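Long-range contact in methyltransferase WBDD (PDB 4AZS), which acts as a bifunctional kinase and methyltransferase that regulates the chain length of the O9a O antigen in Escherichia coli: residues A[356-370]-A[395-409]. Residues are numbered along the deposited sequence; the frame is centred on the assembly and turned at random.
Sequences EKQGFWHDDVRPWNV and WPTNLVQSFFVFVNE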
ATOM      1  N   GLU A 356     -39.348  -1.586 -64.831  1.00 35.53           N
ATOM      2  CA  GLU A 356     -38.615  -2.360 -65.848  1.00 37.82           C
ATOM      3  C   GLU A 356     -38.935  -1.882 -67.256  1.00 40.02           C
ATOM      4  O   GLU A 356     -38.046  -1.783 -68.093  1.00 40.71           O
ATOM      5  CB  GLU A 356     -38.897  -3.856 -65.713  1.00 35.50           C
ATOM      6  CG  GLU A 356     -38.338  -4.730 -66.831  1.00 37.09           C
ATOM      7  CD  GLU A 356     -38.555  -6.216 -66.511  1.00 36.92           C
ATOM      8  OE1 GLU A 356     -37.817  -6.756 -65.660  1.00 37.36           O
ATOM      9  OE2 GLU A 356     -39.520  -6.821 -67.045  1.00 35.84           O
ATOM     10  N   LYS A 357     -40.191  -1.541 -67.503  1.00 41.31           N
ATOM     11  CA  LYS A 357     -40.597  -1.024 -68.819  1.00 44.40           C
ATOM     12  C   LYS A 357     -39.891   0.271 -69.161  1.00 46.13           C
ATOM     13  O   LYS A 357     -39.702   0.562 -70.320  1.00 46.19           O
ATOM     14  CB  LYS A 357     -42.096  -0.768 -68.838  1.00 48.72           C
ATOM     15  CG  LYS A 357     -42.938  -2.017 -68.953  1.00 54.28           C
ATOM     16  CD  LYS A 357     -44.333  -1.738 -68.426  1.00 62.29           C
ATOM     17  CE  LYS A 357     -45.310  -2.855 -68.737  1.00 67.03           C
ATOM     18  NZ  LYS A 357     -45.919  -2.622 -70.069  1.00 73.88           N
ATOM     19  N   GLN A 358     -39.517   1.049 -68.142  1.00 47.73           N
ATOM     20  CA  GLN A 358     -38.750   2.284 -68.339  1.00 49.87           C
ATOM     21  C   GLN A 358     -37.238   2.072 -68.211  1.00 48.26           C
ATOM     22  O   GLN A 358     -36.485   3.030 -68.207  1.00 51.30           O
ATOM     23  CB  GLN A 358     -39.192   3.359 -67.326  1.00 53.52           C
ATOM     24  CG  GLN A 358     -40.688   3.648 -67.318  1.00 55.01           C
ATOM     25  CD  GLN A 358     -41.180   4.147 -68.669  1.00 62.35           C
ATOM     26  OE1 GLN A 358     -40.519   4.955 -69.333  1.00 66.29           O
ATOM     27  NE2 GLN A 358     -42.338   3.655 -69.092  1.00 69.25           N
ATOM     28  N   GLY A 359     -36.805   0.827 -68.078  1.00 46.80           N
ATOM     29  CA  GLY A 359     -35.381   0.489 -67.984  1.00 44.95           C
ATOM     30  C   GLY A 359     -34.792   0.702 -66.604  1.00 43.24           C
ATOM     31  O   GLY A 359     -33.617   1.039 -66.476  1.00 43.57           O
ATOM     32  N   PHE A 360     -35.605   0.507 -65.574  1.00 41.27           N
ATOM     33  CA  PHE A 360     -35.163   0.612 -64.194  1.00 42.28           C
ATOM     34  C   PHE A 360     -35.477  -0.683 -63.417  1.00 40.74           C
ATOM     35  O   PHE A 360     -36.525  -1.288 -63.599  1.00 36.59           O
ATOM     36  CB  PHE A 360     -35.875   1.781 -63.503  1.00 43.24           C
ATOM     37  CG  PHE A 360     -35.409   3.118 -63.942  1.00 45.64           C
ATOM     38  CD1 PHE A 360     -34.308   3.704 -63.353  1.00 46.50           C
ATOM     39  CD2 PHE A 360     -36.063   3.797 -64.948  1.00 47.39           C
ATOM     40  CE1 PHE A 360     -33.861   4.949 -63.763  1.00 48.76           C
ATOM     41  CE2 PHE A 360     -35.621   5.042 -65.372  1.00 47.87           C
ATOM     42  CZ  PHE A 360     -34.518   5.619 -64.778  1.00 49.08           C
ATOM     43  N   TRP A 361     -34.554  -1.074 -62.541  1.00 43.24           N
ATOM     44  CA  TRP A 361     -34.726  -2.200 -61.639  1.00 41.10           C
ATOM     45  C   TRP A 361     -34.236  -1.816 -60.274  1.00 41.95           C
ATOM     46  O   TRP A 361     -33.452  -0.870 -60.109  1.00 41.31           O
ATOM     47  CB  TRP A 361     -33.958  -3.418 -62.127  1.00 42.47           C
ATOM     48  CG  TRP A 361     -34.403  -3.929 -63.490  1.00 44.82           C
ATOM     49  CD1 TRP A 361     -35.320  -4.950 -63.758  1.00 41.67           C
ATOM     50  CD2 TRP A 361     -33.963  -3.455 -64.824  1.00 45.78           C
ATOM     51  NE1 TRP A 361     -35.482  -5.123 -65.110  1.00 43.57           N
ATOM     52  CE2 TRP A 361     -34.695  -4.269 -65.808  1.00 45.85           C
ATOM     53  CE3 TRP A 361     -33.081  -2.485 -65.277  1.00 48.02           C
ATOM     54  CZ2 TRP A 361     -34.532  -4.092 -67.187  1.00 47.52           C
ATOM     55  CZ3 TRP A 361     -32.917  -2.315 -66.664  1.00 48.58           C
ATOM     56  CH2 TRP A 361     -33.633  -3.097 -67.596  1.00 49.88           C
ATOM     57  N   HIS A 362     -34.689  -2.572 -59.286  1.00 40.55           N
ATOM     58  CA  HIS A 362     -34.300  -2.368 -57.916  1.00 43.62           C
ATOM     59  C   HIS A 362     -33.568  -3.571 -57.436  1.00 44.24           C
ATOM     60  O   HIS A 362     -34.092  -4.660 -57.458  1.00 42.39           O
ATOM     61  CB  HIS A 362     -35.537  -2.116 -57.081  1.00 43.81           C
ATOM     62  CG  HIS A 362     -35.240  -1.652 -55.699  1.00 45.74           C
ATOM     63  ND1 HIS A 362     -34.615  -2.427 -54.799  1.00 47.41           N
ATOM     64  CD2 HIS A 362     -35.542  -0.457 -55.047  1.00 49.18           C
ATOM     65  CE1 HIS A 362     -34.479  -1.745 -53.636  1.00 50.26           C
ATOM     66  NE2 HIS A 362     -35.052  -0.548 -53.789  1.00 51.10           N
ATOM     67  N   ASP A 363     -32.354  -3.364 -56.953  1.00 47.34           N
ATOM     68  CA  ASP A 363     -31.401  -4.432 -56.662  1.00 52.83           C
ATOM     69  C   ASP A 363     -31.590  -5.089 -55.286  1.00 56.53           C
ATOM     70  O   ASP A 363     -30.862  -6.019 -54.941  1.00 60.32           O
ATOM     71  CB  ASP A 363     -29.995  -3.794 -56.701  1.00 64.08           C
ATOM     72  CG  ASP A 363     -28.882  -4.789 -56.929  1.00 69.61           C
ATOM     73  OD1 ASP A 363     -29.158  -5.984 -57.192  1.00 76.45           O
ATOM     74  OD2 ASP A 363     -27.717  -4.351 -56.849  1.00 76.31           O
ATOM     75  N   ASP A 364     -32.548  -4.616 -54.494  1.00 51.48           N
ATOM     76  CA  ASP A 364     -32.596  -4.974 -53.084  1.00 50.56           C
ATOM     77  C   ASP A 364     -34.020  -4.914 -52.520  1.00 46.23           C
ATOM     78  O   ASP A 364     -34.308  -4.187 -51.558  1.00 48.75           O
ATOM     79  CB  ASP A 364     -31.659  -4.033 -52.292  1.00 52.44           C
ATOM     80  CG  ASP A 364     -31.331  -4.548 -50.909  1.00 54.99           C
ATOM     81  OD1 ASP A 364     -31.359  -5.777 -50.697  1.00 59.75           O
ATOM     82  OD2 ASP A 364     -31.041  -3.720 -50.023  1.00 57.98           O
ATOM     83  N   VAL A 365     -34.906  -5.681 -53.113  1.00 45.59           N
ATOM     84  CA  VAL A 365     -36.279  -5.745 -52.669  1.00 45.03           C
ATOM     85  C   VAL A 365     -36.395  -6.643 -51.448  1.00 46.92           C
ATOM     86  O   VAL A 365     -36.354  -7.869 -51.535  1.00 47.10           O
ATOM     87  CB  VAL A 365     -37.216  -6.211 -53.778  1.00 41.72           C
ATOM     88  CG1 VAL A 365     -38.652  -6.327 -53.271  1.00 41.48           C
ATOM     89  CG2 VAL A 365     -37.164  -5.236 -54.940  1.00 40.59           C
ATOM     90  N   ARG A 366     -36.560  -5.996 -50.310  1.00 45.67           N
ATOM     91  CA  ARG A 366     -36.586  -6.658 -49.016  1.00 50.99           C
ATOM     92  C   ARG A 366     -37.641  -5.971 -48.158  1.00 49.90           C
ATOM     93  O   ARG A 366     -38.042  -4.841 -48.443  1.00 48.39           O
ATOM     94  CB  ARG A 366     -35.221  -6.561 -48.322  1.00 53.90           C
ATOM     95  CG  ARG A 366     -34.024  -6.914 -49.187  1.00 57.89           C
ATOM     96  CD  ARG A 366     -33.947  -8.382 -49.635  1.00 62.39           C
ATOM     97  NE  ARG A 366     -33.231  -9.243 -48.693  1.00 73.09           N
ATOM     98  CZ  ARG A 366     -31.944  -9.103 -48.329  1.00 83.49           C
ATOM     99  NH1 ARG A 366     -31.183  -8.116 -48.809  1.00 87.11           N
ATOM    100  NH2 ARG A 366     -31.405  -9.948 -47.451  1.00 83.12           N
ATOM    101  N   PRO A 367     -38.089  -6.646 -47.100  1.00 49.90           N
ATOM    102  CA  PRO A 367     -39.168  -6.116 -46.271  1.00 51.41           C
ATOM    103  C   PRO A 367     -38.895  -4.759 -45.671  1.00 49.99           C
ATOM    104  O   PRO A 367     -39.832  -3.980 -45.508  1.00 48.30           O
ATOM    105  CB  PRO A 367     -39.314  -7.166 -45.170  1.00 52.88           C
ATOM    106  CG  PRO A 367     -38.889  -8.415 -45.835  1.00 53.10           C
ATOM    107  CD  PRO A 367     -37.751  -8.030 -46.737  1.00 50.66           C
ATOM    108  N   TRP A 368     -37.633  -4.463 -45.374  1.00 50.76           N
ATOM    109  CA  TRP A 368     -37.280  -3.168 -44.790  1.00 52.50           C
ATOM    110  C   TRP A 368     -37.178  -2.050 -45.786  1.00 49.78           C
ATOM    111  O   TRP A 368     -36.853  -0.941 -45.406  1.00 47.52           O
ATOM    112  CB  TRP A 368     -35.985  -3.254 -43.990  1.00 54.64           C
ATOM    113  CG  TRP A 368     -34.865  -3.949 -44.700  1.00 57.10           C
ATOM    114  CD1 TRP A 368     -33.892  -3.387 -45.522  1.00 57.89           C
ATOM    115  CD2 TRP A 368     -34.542  -5.385 -44.642  1.00 61.08           C
ATOM    116  NE1 TRP A 368     -33.026  -4.362 -45.990  1.00 61.10           N
ATOM    117  CE2 TRP A 368     -33.359  -5.578 -45.492  1.00 61.34           C
ATOM    118  CE3 TRP A 368     -35.102  -6.491 -43.995  1.00 64.73           C
ATOM    119  CZ2 TRP A 368     -32.775  -6.828 -45.665  1.00 67.71           C
ATOM    120  CZ3 TRP A 368     -34.510  -7.754 -44.186  1.00 66.88           C
ATOM    121  CH2 TRP A 368     -33.371  -7.916 -44.993  1.00 69.35           C
ATOM    122  N   ASN A 369     -37.447  -2.326 -47.055  1.00 46.48           N
ATOM    123  CA  ASN A 369     -37.455  -1.306 -48.096  1.00 46.67           C
ATOM    124  C   ASN A 369     -38.849  -1.098 -48.657  1.00 44.28           C
ATOM    125  O   ASN A 369     -39.023  -0.379 -49.640  1.00 42.32           O
ATOM    126  CB  ASN A 369     -36.544  -1.718 -49.243  1.00 49.88           C
ATOM    127  CG  ASN A 369     -35.078  -1.607 -48.886  1.00 58.71           C
ATOM    128  OD1 ASN A 369     -34.683  -0.744 -48.085  1.00 64.16           O
ATOM    129  ND2 ASN A 369     -34.254  -2.487 -49.466  1.00 57.46           N
ATOM    130  N   VAL A 370     -39.828  -1.732 -48.033  1.00 41.86           N
ATOM    131  CA  VAL A 370     -41.190  -1.723 -48.525  1.00 43.69           C
ATOM    132  C   VAL A 370     -42.109  -1.174 -47.448  1.00 45.13           C
ATOM    133  O   VAL A 370     -42.013  -1.547 -46.272  1.00 45.03           O
ATOM    134  CB  VAL A 370     -41.656  -3.143 -48.926  1.00 42.26           C
ATOM    135  CG1 VAL A 370     -43.127  -3.156 -49.340  1.00 43.76           C
ATOM    136  CG2 VAL A 370     -40.795  -3.671 -50.056  1.00 41.61           C
ATOM    137  N   TRP A 395     -29.692 -11.165 -67.598  1.00 78.63           N
ATOM    138  CA  TRP A 395     -30.247 -10.158 -66.722  1.00 76.24           C
ATOM    139  C   TRP A 395     -31.622  -9.757 -67.151  1.00 70.17           C
ATOM    140  O   TRP A 395     -31.858  -9.613 -68.343  1.00 69.18           O
ATOM    141  CB  TRP A 395     -29.332  -8.958 -66.777  1.00 79.67           C
ATOM    142  CG  TRP A 395     -29.371  -8.164 -65.515  1.00 85.58           C
ATOM    143  CD1 TRP A 395     -28.798  -8.480 -64.279  1.00 88.56           C
ATOM    144  CD2 TRP A 395     -30.039  -6.891 -65.320  1.00 81.02           C
ATOM    145  NE1 TRP A 395     -29.058  -7.495 -63.358  1.00 88.02           N
ATOM    146  CE2 TRP A 395     -29.800  -6.512 -63.921  1.00 84.84           C
ATOM    147  CE3 TRP A 395     -30.778  -6.051 -66.133  1.00 80.84           C
ATOM    148  CZ2 TRP A 395     -30.294  -5.341 -63.391  1.00 82.18           C
ATOM    149  CZ3 TRP A 395     -31.266  -4.875 -65.593  1.00 78.08           C
ATOM    150  CH2 TRP A 395     -31.030  -4.525 -64.253  1.00 80.66           C
ATOM    151  N   PRO A 396     -32.552  -9.515 -66.205  1.00 65.84           N
ATOM    152  CA  PRO A 396     -32.490  -9.344 -64.754  1.00 65.02           C
ATOM    153  C   PRO A 396     -32.742 -10.618 -63.961  1.00 61.03           C
ATOM    154  O   PRO A 396     -33.438 -10.598 -62.934  1.00 56.62           O
ATOM    155  CB  PRO A 396     -33.642  -8.374 -64.503  1.00 65.49           C
ATOM    156  CG  PRO A 396     -34.688  -8.846 -65.470  1.00 63.46           C
ATOM    157  CD  PRO A 396     -33.944  -9.371 -66.682  1.00 63.30           C
ATOM    158  N   THR A 397     -32.140 -11.704 -64.400  1.00 56.04           N
ATOM    159  CA  THR A 397     -32.485 -13.019 -63.892  1.00 56.27           C
ATOM    160  C   THR A 397     -32.180 -13.182 -62.398  1.00 50.75           C
ATOM    161  O   THR A 397     -33.014 -13.700 -61.665  1.00 51.15           O
ATOM    162  CB  THR A 397     -31.808 -14.128 -64.753  1.00 59.61           C
ATOM    163  OG1 THR A 397     -30.392 -14.044 -64.609  1.00 70.48           O
ATOM    164  CG2 THR A 397     -32.131 -13.929 -66.223  1.00 59.64           C
ATOM    165  N   ASN A 398     -31.017 -12.730 -61.947  1.00 53.17           N
ATOM    166  CA  ASN A 398     -30.665 -12.733 -60.501  1.00 55.87           C
ATOM    167  C   ASN A 398     -31.698 -12.032 -59.614  1.00 57.23           C
ATOM    168  O   ASN A 398     -32.080 -12.548 -58.573  1.00 61.53           O
ATOM    169  CB  ASN A 398     -29.306 -12.042 -60.255  1.00 57.41           C
ATOM    170  CG  ASN A 398     -28.136 -12.791 -60.888  1.00 64.45           C
ATOM    171  OD1 ASN A 398     -28.039 -14.025 -60.806  1.00 67.75           O
ATOM    172  ND2 ASN A 398     -27.243 -12.049 -61.530  1.00 66.00           N
ATOM    173  N   LEU A 399     -32.142 -10.849 -60.030  1.00 55.52           N
ATOM    174  CA  LEU A 399     -33.177 -10.101 -59.285  1.00 52.59           C
ATOM    175  C   LEU A 399     -34.497 -10.862 -59.206  1.00 48.96           C
ATOM    176  O   LEU A 399     -35.207 -10.804 -58.193  1.00 48.25           O
ATOM    177  CB  LEU A 399     -33.420  -8.725 -59.929  1.00 55.11           C
ATOM    178  CG  LEU A 399     -32.332  -7.645 -59.776  1.00 57.27           C
ATOM    179  CD1 LEU A 399     -31.022  -8.052 -60.430  1.00 64.66           C
ATOM    180  CD2 LEU A 399     -32.784  -6.317 -60.368  1.00 57.83           C
ATOM    181  N   VAL A 400     -34.837 -11.600 -60.257  1.00 46.45           N
ATOM    182  CA  VAL A 400     -36.085 -12.353 -60.233  1.00 49.13           C
ATOM    183  C   VAL A 400     -35.927 -13.446 -59.190  1.00 52.52           C
ATOM    184  O   VAL A 400     -36.886 -13.765 -58.477  1.00 49.37           O
ATOM    185  CB  VAL A 400     -36.469 -12.932 -61.619  1.00 49.70           C
ATOM    186  CG1 VAL A 400     -37.560 -14.000 -61.504  1.00 48.17           C
ATOM    187  CG2 VAL A 400     -36.916 -11.829 -62.552  1.00 48.57           C
ATOM    188  N   GLN A 401     -34.701 -13.962 -59.066  1.00 57.95           N
ATOM    189  CA  GLN A 401     -34.405 -15.060 -58.136  1.00 63.52           C
ATOM    190  C   GLN A 401     -34.571 -14.597 -56.693  1.00 58.66           C
ATOM    191  O   GLN A 401     -35.285 -15.233 -55.911  1.00 56.55           O
ATOM    192  CB  GLN A 401     -32.981 -15.623 -58.350  1.00 68.25           C
ATOM    193  CG  GLN A 401     -32.588 -16.765 -57.400  1.00 72.95           C
ATOM    194  CD  GLN A 401     -33.074 -18.151 -57.837  1.00 77.62           C
ATOM    195  OE1 GLN A 401     -34.061 -18.281 -58.554  1.00 84.59           O
ATOM    196  NE2 GLN A 401     -32.367 -19.196 -57.397  1.00 83.28           N
ATOM    197  N   SER A 402     -33.920 -13.494 -56.343  1.00 51.83           N
ATOM    198  CA  SER A 402     -34.110 -12.917 -55.004  1.00 55.12           C
ATOM    199  C   SER A 402     -35.581 -12.610 -54.736  1.00 52.25           C
ATOM    200  O   SER A 402     -36.073 -12.792 -53.622  1.00 50.22           O
ATOM    201  CB  SER A 402     -33.332 -11.631 -54.849  1.00 52.73           C
ATOM    202  OG  SER A 402     -33.844 -10.755 -55.801  1.00 57.10           O
ATOM    203  N   PHE A 403     -36.303 -12.161 -55.753  1.00 49.50           N
ATOM    204  CA  PHE A 403     -37.671 -11.820 -55.499  1.00 48.57           C
ATOM    205  C   PHE A 403     -38.434 -13.060 -55.011  1.00 54.69           C
ATOM    206  O   PHE A 403     -39.456 -12.947 -54.322  1.00 52.44           O
ATOM    207  CB  PHE A 403     -38.336 -11.200 -56.721  1.00 47.73           C
ATOM    208  CG  PHE A 403     -39.658 -10.575 -56.398  1.00 48.92           C
ATOM    209  CD1 PHE A 403     -39.722  -9.275 -55.898  1.00 46.22           C
ATOM    210  CD2 PHE A 403     -40.817 -11.301 -56.500  1.00 45.49           C
ATOM    211  CE1 PHE A 403     -40.923  -8.705 -55.553  1.00 43.51           C
ATOM    212  CE2 PHE A 403     -42.033 -10.728 -56.156  1.00 47.53           C
ATOM    213  CZ  PHE A 403     -42.085  -9.429 -55.670  1.00 44.59           C
ATOM    214  N   PHE A 404     -37.933 -14.251 -55.351  1.00 54.00           N
ATOM    215  CA  PHE A 404     -38.564 -15.472 -54.872  1.00 56.11           C
ATOM    216  C   PHE A 404     -38.302 -15.671 -53.399  1.00 50.89           C
ATOM    217  O   PHE A 404     -39.146 -16.198 -52.674  1.00 50.13           O
ATOM    218  CB  PHE A 404     -38.053 -16.692 -55.636  1.00 58.03           C
ATOM    219  CG  PHE A 404     -38.405 -16.678 -57.082  1.00 59.42           C
ATOM    220  CD1 PHE A 404     -39.720 -16.442 -57.481  1.00 61.96           C
ATOM    221  CD2 PHE A 404     -37.443 -16.939 -58.042  1.00 61.33           C
ATOM    222  CE1 PHE A 404     -40.065 -16.447 -58.816  1.00 56.99           C
ATOM    223  CE2 PHE A 404     -37.779 -16.952 -59.385  1.00 61.87           C
ATOM    224  CZ  PHE A 404     -39.088 -16.689 -59.769  1.00 60.81           C
ATOM    225  N   VAL A 405     -37.119 -15.262 -52.975  1.00 50.44           N
ATOM    226  CA  VAL A 405     -36.751 -15.346 -51.584  1.00 55.62           C
ATOM    227  C   VAL A 405     -37.623 -14.378 -50.779  1.00 55.08           C
ATOM    228  O   VAL A 405     -38.327 -14.801 -49.847  1.00 60.14           O
ATOM    229  CB  VAL A 405     -35.252 -15.068 -51.385  1.00 58.53           C
ATOM    230  CG1 VAL A 405     -34.914 -15.084 -49.907  1.00 61.34           C
ATOM    231  CG2 VAL A 405     -34.421 -16.113 -52.124  1.00 61.55           C
ATOM    232  N   PHE A 406     -37.583 -13.099 -51.149  1.00 52.09           N
ATOM    233  CA  PHE A 406     -38.559 -12.113 -50.661  1.00 50.26           C
ATOM    234  C   PHE A 406     -39.922 -12.779 -50.487  1.00 46.98           C
ATOM    235  O   PHE A 406     -40.520 -12.719 -49.404  1.00 43.84           O
ATOM    236  CB  PHE A 406     -38.682 -10.915 -51.626  1.00 47.84           C
ATOM    237  CG  PHE A 406     -39.689  -9.868 -51.193  1.00 47.63           C
ATOM    238  CD1 PHE A 406     -39.448  -9.059 -50.098  1.00 49.58           C
ATOM    239  CD2 PHE A 406     -40.852  -9.663 -51.902  1.00 50.19           C
ATOM    240  CE1 PHE A 406     -40.345  -8.087 -49.709  1.00 48.23           C
ATOM    241  CE2 PHE A 406     -41.758  -8.681 -51.520  1.00 50.04           C
ATOM    242  CZ  PHE A 406     -41.504  -7.893 -50.418  1.00 49.01           C
ATOM    243  N   VAL A 407     -40.407 -13.417 -51.544  1.00 45.32           N
ATOM    244  CA  VAL A 407     -41.755 -14.000 -51.505  1.00 46.68           C
ATOM    245  C   VAL A 407     -41.826 -15.035 -50.395  1.00 49.19           C
ATOM    246  O   VAL A 407     -42.782 -15.072 -49.620  1.00 46.61           O
ATOM    247  CB  VAL A 407     -42.162 -14.675 -52.830  1.00 45.95           C
ATOM    248  CG1 VAL A 407     -43.321 -15.642 -52.605  1.00 45.20           C
ATOM    249  CG2 VAL A 407     -42.530 -13.623 -53.863  1.00 45.70           C
ATOM    250  N   ASN A 408     -40.807 -15.876 -50.330  1.00 53.59           N
ATOM    251  CA  ASN A 408     -40.797 -16.943 -49.352  1.00 57.23           C
ATOM    252  C   ASN A 408     -40.674 -16.430 -47.925  1.00 58.63           C
ATOM    253  O   ASN A 408     -41.350 -16.944 -47.026  1.00 58.50           O
ATOM    254  CB  ASN A 408     -39.692 -17.936 -49.631  1.00 58.36           C
ATOM    255  CG  ASN A 408     -40.225 -19.321 -49.804  1.00 60.68           C
ATOM    256  OD1 ASN A 408     -40.013 -19.943 -50.843  1.00 70.27           O
ATOM    257  ND2 ASN A 408     -40.984 -19.794 -48.827  1.00 60.61           N
ATOM    258  N   GLU A 409     -39.818 -15.431 -47.721  1.00 58.70           N
ATOM    259  CA  GLU A 409     -39.729 -14.793 -46.405  1.00 63.85           C
ATOM    260  C   GLU A 409     -41.060 -14.096 -46.037  1.00 64.54           C
ATOM    261  O   GLU A 409     -41.530 -14.235 -44.923  1.00 68.48           O
ATOM    262  CB  GLU A 409     -38.486 -13.889 -46.263  1.00 60.72           C
ATOM    263  CG  GLU A 409     -38.388 -12.671 -47.162  1.00 65.00           C
ATOM    264  CD  GLU A 409     -37.051 -11.927 -47.012  1.00 67.74           C
ATOM    265  OE1 GLU A 409     -36.385 -12.120 -45.987  1.00 74.75           O
ATOM    266  OE2 GLU A 409     -36.639 -11.155 -47.915  1.00 63.31           O
TER
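Trp361 to Arg366 run alongside helix 397-410 in the same chain direction, with CA atoms 6.5 Å apart at Asp363 and Leu399 and 6.0 Å apart at Arg366 and Phe406. No hydrogen bond joins the two segments. At one end the edge of the Trp395 indole points at a face of Trp361, with planes at 72°. The two rings are modelled too close together, so the detail of this T-shaped approach is doubtful. Glu356 CA lies over the opposite face of Trp361. In the ring plane, Trp361 NE1 donates to the anti lone pair of Glu356 OE1 (2.9 Å). Both Glu356 oxygens also accept backbone N-H groups, from Phe452 and Val453, so the carboxylate ties this end to a further part of the chain. Pro396, after a cis peptide bond, sits at the N-cap position of the helix and packs by its CB and CG against Trp361 NE1. Leu399 CD2 touches both Trp361 CB (3.6 Å) and His362 O. Further along, Val365 CG1 stands over the centre of the Phe406 ring, 4.0 Å from the centroid and 2° off its normal. This is a CH-pi contact. The same methyl meets Phe403 CE1. Phe406 has CG anti to its backbone N (chi1 179°), which brings the ring edge against Pro367 N. Leu348 of helix 341-357 also touches Phe406. The Arg366 chain folds back so that its guanidinium meets Asp364 OD1 from NH1 in plane (3.0 Å). Glu409 OE2 is a long salt-bridge partner of Arg366 NE (4.0 Å). Trp368, which touches bound AMP, covers one guanidinium face. The sequence His-Asp-Asp-Val-Arg-Pro-Trp-Asn resembles the HxDxxxxN catalytic-loop motif of protein kinases. The arrangement is consistent with a kinase C-lobe, its catalytic loop backed by a helix.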